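Local coordinates for protein enoyl-CoA hydratase subunit II (Geobacillus kaustophilus, PDB 2EJ5) that probably hydrates the double bond of enoyl-CoA thioesters, perhaps in the breakdown of phenylacetic acid, at residues W185-E188 with V189-F192. Numbering follows the deposited sequence.
Sequences WEEE and VKQF
Trp185 and Val189 meet one turn apart on the amphipathic helix 185-197, which packs against the central sheet of the crotonase fold. A methyl of Val189, CG2, sits over one face of the indole. It makes a CH-pi contact, 3.5 Å from the centroid of the six-membered ring and only 4° off its normal. Trp185 CG lies opposite its backbone N, beside the carbonyl carbon (chi1 178°), and this brings the ring within reach of the Val189 methyl, which stands beside its own backbone N. The same pair is joined through the backbone, with Val189 N giving a nearly straight hydrogen bond of 3.1 Å to Trp185 O. Both side chains reach Ala100 of strand 97-101, and Trp185 also touches Ser122 and Ile180. An alanine in place of Trp185 would probably leave Val189 CG2 without its aromatic partner and open a gap toward Ala100, Ser122 and Ile180. Phe192 continues the buried face. Its ring stands edge-to-face with Phe118, and it packs on Leu161 of a second subunit. The outer face is polar. The bend of Glu187 at chi2 (72°) brings its carboxylate alongside the Lys190 chain. There Glu187 OE1 lies 3.6 Å from Lys190 CD, a van der Waals contact of the carboxylate oxygen with the lysine chain. The charged ends stay apart, with Glu187 OE1 and Lys190 NZ separated by 4.6 Å, and any attraction between them is probably modest. Further i to i+4 backbone hydrogen bonds run from Lys190 N to Glu186 O and from Gln191 N to Glu187 O. The fourth of the series runs from Phe192 N to Glu188 O at 3.0 Å.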
ATOM      1  N   TRP A 185      -2.369  19.225 -24.456  1.00 24.35           N
ATOM      2  CA  TRP A 185      -1.571  18.028 -24.311  1.00 23.42           C
ATOM      3  C   TRP A 185      -0.091  18.253 -24.583  1.00 23.62           C
ATOM      4  O   TRP A 185       0.738  18.054 -23.680  1.00 22.49           O
ATOM      5  CB  TRP A 185      -2.120  16.929 -25.228  1.00 24.10           C
ATOM      6  CG  TRP A 185      -1.314  15.658 -25.168  1.00 23.70           C
ATOM      7  CD1 TRP A 185      -0.553  15.095 -26.175  1.00 24.49           C
ATOM      8  CD2 TRP A 185      -1.171  14.800 -24.026  1.00 24.33           C
ATOM      9  NE1 TRP A 185       0.046  13.926 -25.719  1.00 23.69           N
ATOM     10  CE2 TRP A 185      -0.313  13.734 -24.404  1.00 23.88           C
ATOM     11  CE3 TRP A 185      -1.699  14.821 -22.722  1.00 22.98           C
ATOM     12  CZ2 TRP A 185       0.015  12.705 -23.527  1.00 23.44           C
ATOM     13  CZ3 TRP A 185      -1.345  13.805 -21.848  1.00 23.64           C
ATOM     14  CH2 TRP A 185      -0.511  12.760 -22.259  1.00 22.14           C
ATOM     15  N   GLU A 186       0.259  18.679 -25.807  1.00 22.30           N
ATOM     16  CA  GLU A 186       1.682  18.743 -26.158  1.00 23.57           C
ATOM     17  C   GLU A 186       2.453  19.702 -25.224  1.00 22.20           C
ATOM     18  O   GLU A 186       3.569  19.412 -24.797  1.00 20.66           O
ATOM     19  CB  GLU A 186       1.917  19.112 -27.643  1.00 25.15           C
ATOM     20  CG  GLU A 186       1.117  18.316 -28.688  1.00 31.57           C
ATOM     21  CD  GLU A 186       1.672  16.903 -28.965  1.00 39.19           C
ATOM     22  OE1 GLU A 186       2.793  16.573 -28.496  1.00 44.41           O
ATOM     23  OE2 GLU A 186       0.982  16.120 -29.673  1.00 42.20           O
ATOM     24  N   GLU A 187       1.844  20.842 -24.892  1.00 22.28           N
ATOM     25  CA  GLU A 187       2.546  21.843 -24.088  1.00 20.73           C
ATOM     26  C   GLU A 187       2.674  21.420 -22.632  1.00 20.00           C
ATOM     27  O   GLU A 187       3.721  21.626 -22.024  1.00 20.20           O
ATOM     28  CB  GLU A 187       1.878  23.232 -24.170  1.00 20.82           C
ATOM     29  CG  GLU A 187       2.576  24.287 -23.309  1.00 19.61           C
ATOM     30  CD  GLU A 187       3.924  24.744 -23.852  1.00 23.85           C
ATOM     31  OE1 GLU A 187       4.301  24.397 -24.996  1.00 27.85           O
ATOM     32  OE2 GLU A 187       4.625  25.468 -23.121  1.00 25.84           O
ATOM     33  N   GLU A 188       1.627  20.844 -22.064  1.00 19.72           N
ATOM     34  CA  GLU A 188       1.703  20.453 -20.642  1.00 20.73           C
ATOM     35  C   GLU A 188       2.664  19.309 -20.395  1.00 19.66           C
ATOM     36  O   GLU A 188       3.350  19.290 -19.356  1.00 20.05           O
ATOM     37  CB  GLU A 188       0.340  20.087 -20.093  1.00 20.96           C
ATOM     38  CG  GLU A 188      -0.601  21.225 -20.102  1.00 27.29           C
ATOM     39  CD  GLU A 188      -0.726  21.868 -18.761  1.00 36.47           C
ATOM     40  OE1 GLU A 188       0.317  22.077 -18.064  1.00 38.66           O
ATOM     41  OE2 GLU A 188      -1.894  22.163 -18.413  1.00 42.08           O
ATOM     42  N   VAL A 189       2.682  18.338 -21.319  1.00 18.59           N
ATOM     43  CA  VAL A 189       3.676  17.274 -21.282  1.00 18.99           C
ATOM     44  C   VAL A 189       5.095  17.847 -21.361  1.00 19.24           C
ATOM     45  O   VAL A 189       5.939  17.543 -20.515  1.00 18.76           O
ATOM     46  CB  VAL A 189       3.442  16.209 -22.405  1.00 19.20           C
ATOM     47  CG1 VAL A 189       4.582  15.243 -22.466  1.00 18.49           C
ATOM     48  CG2 VAL A 189       2.121  15.483 -22.164  1.00 15.16           C
ATOM     49  N   LYS A 190       5.372  18.675 -22.371  1.00 19.33           N
ATOM     50  CA  LYS A 190       6.706  19.264 -22.441  1.00 19.65           C
ATOM     51  C   LYS A 190       7.076  20.066 -21.198  1.00 18.30           C
ATOM     52  O   LYS A 190       8.187  19.957 -20.735  1.00 19.01           O
ATOM     53  CB  LYS A 190       7.010  20.017 -23.771  1.00 20.59           C
ATOM     54  CG  LYS A 190       6.435  21.369 -23.971  1.00 24.43           C
ATOM     55  CD  LYS A 190       7.110  22.131 -25.192  1.00 21.09           C
ATOM     56  CE  LYS A 190       8.386  22.885 -24.817  1.00 26.72           C
ATOM     57  NZ  LYS A 190       8.804  23.818 -25.928  1.00 27.02           N
ATOM     58  N   GLN A 191       6.162  20.851 -20.644  1.00 18.13           N
ATOM     59  CA  GLN A 191       6.522  21.656 -19.473  1.00 18.86           C
ATOM     60  C   GLN A 191       6.821  20.771 -18.235  1.00 18.23           C
ATOM     61  O   GLN A 191       7.709  21.078 -17.443  1.00 17.32           O
ATOM     62  CB  GLN A 191       5.390  22.645 -19.129  1.00 19.37           C
ATOM     63  CG  GLN A 191       5.133  23.732 -20.206  1.00 18.52           C
ATOM     64  CD  GLN A 191       4.273  24.873 -19.669  1.00 21.65           C
ATOM     65  OE1 GLN A 191       3.840  25.763 -20.427  1.00 24.71           O
ATOM     66  NE2 GLN A 191       4.017  24.856 -18.361  1.00 21.49           N
ATOM     67  N   PHE A 192       6.060  19.680 -18.079  1.00 18.18           N
ATOM     68  CA  PHE A 192       6.264  18.749 -16.939  1.00 18.38           C
ATOM     69  C   PHE A 192       7.636  18.085 -17.070  1.00 18.13           C
ATOM     70  O   PHE A 192       8.413  18.061 -16.124  1.00 17.12           O
ATOM     71  CB  PHE A 192       5.116  17.704 -16.896  1.00 18.59           C
ATOM     72  CG  PHE A 192       5.112  16.845 -15.642  1.00 20.21           C
ATOM     73  CD1 PHE A 192       4.516  17.306 -14.478  1.00 22.86           C
ATOM     74  CD2 PHE A 192       5.687  15.573 -15.650  1.00 18.34           C
ATOM     75  CE1 PHE A 192       4.503  16.518 -13.321  1.00 26.63           C
ATOM     76  CE2 PHE A 192       5.699  14.773 -14.493  1.00 21.65           C
ATOM     77  CZ  PHE A 192       5.106  15.241 -13.334  1.00 22.77           C
TER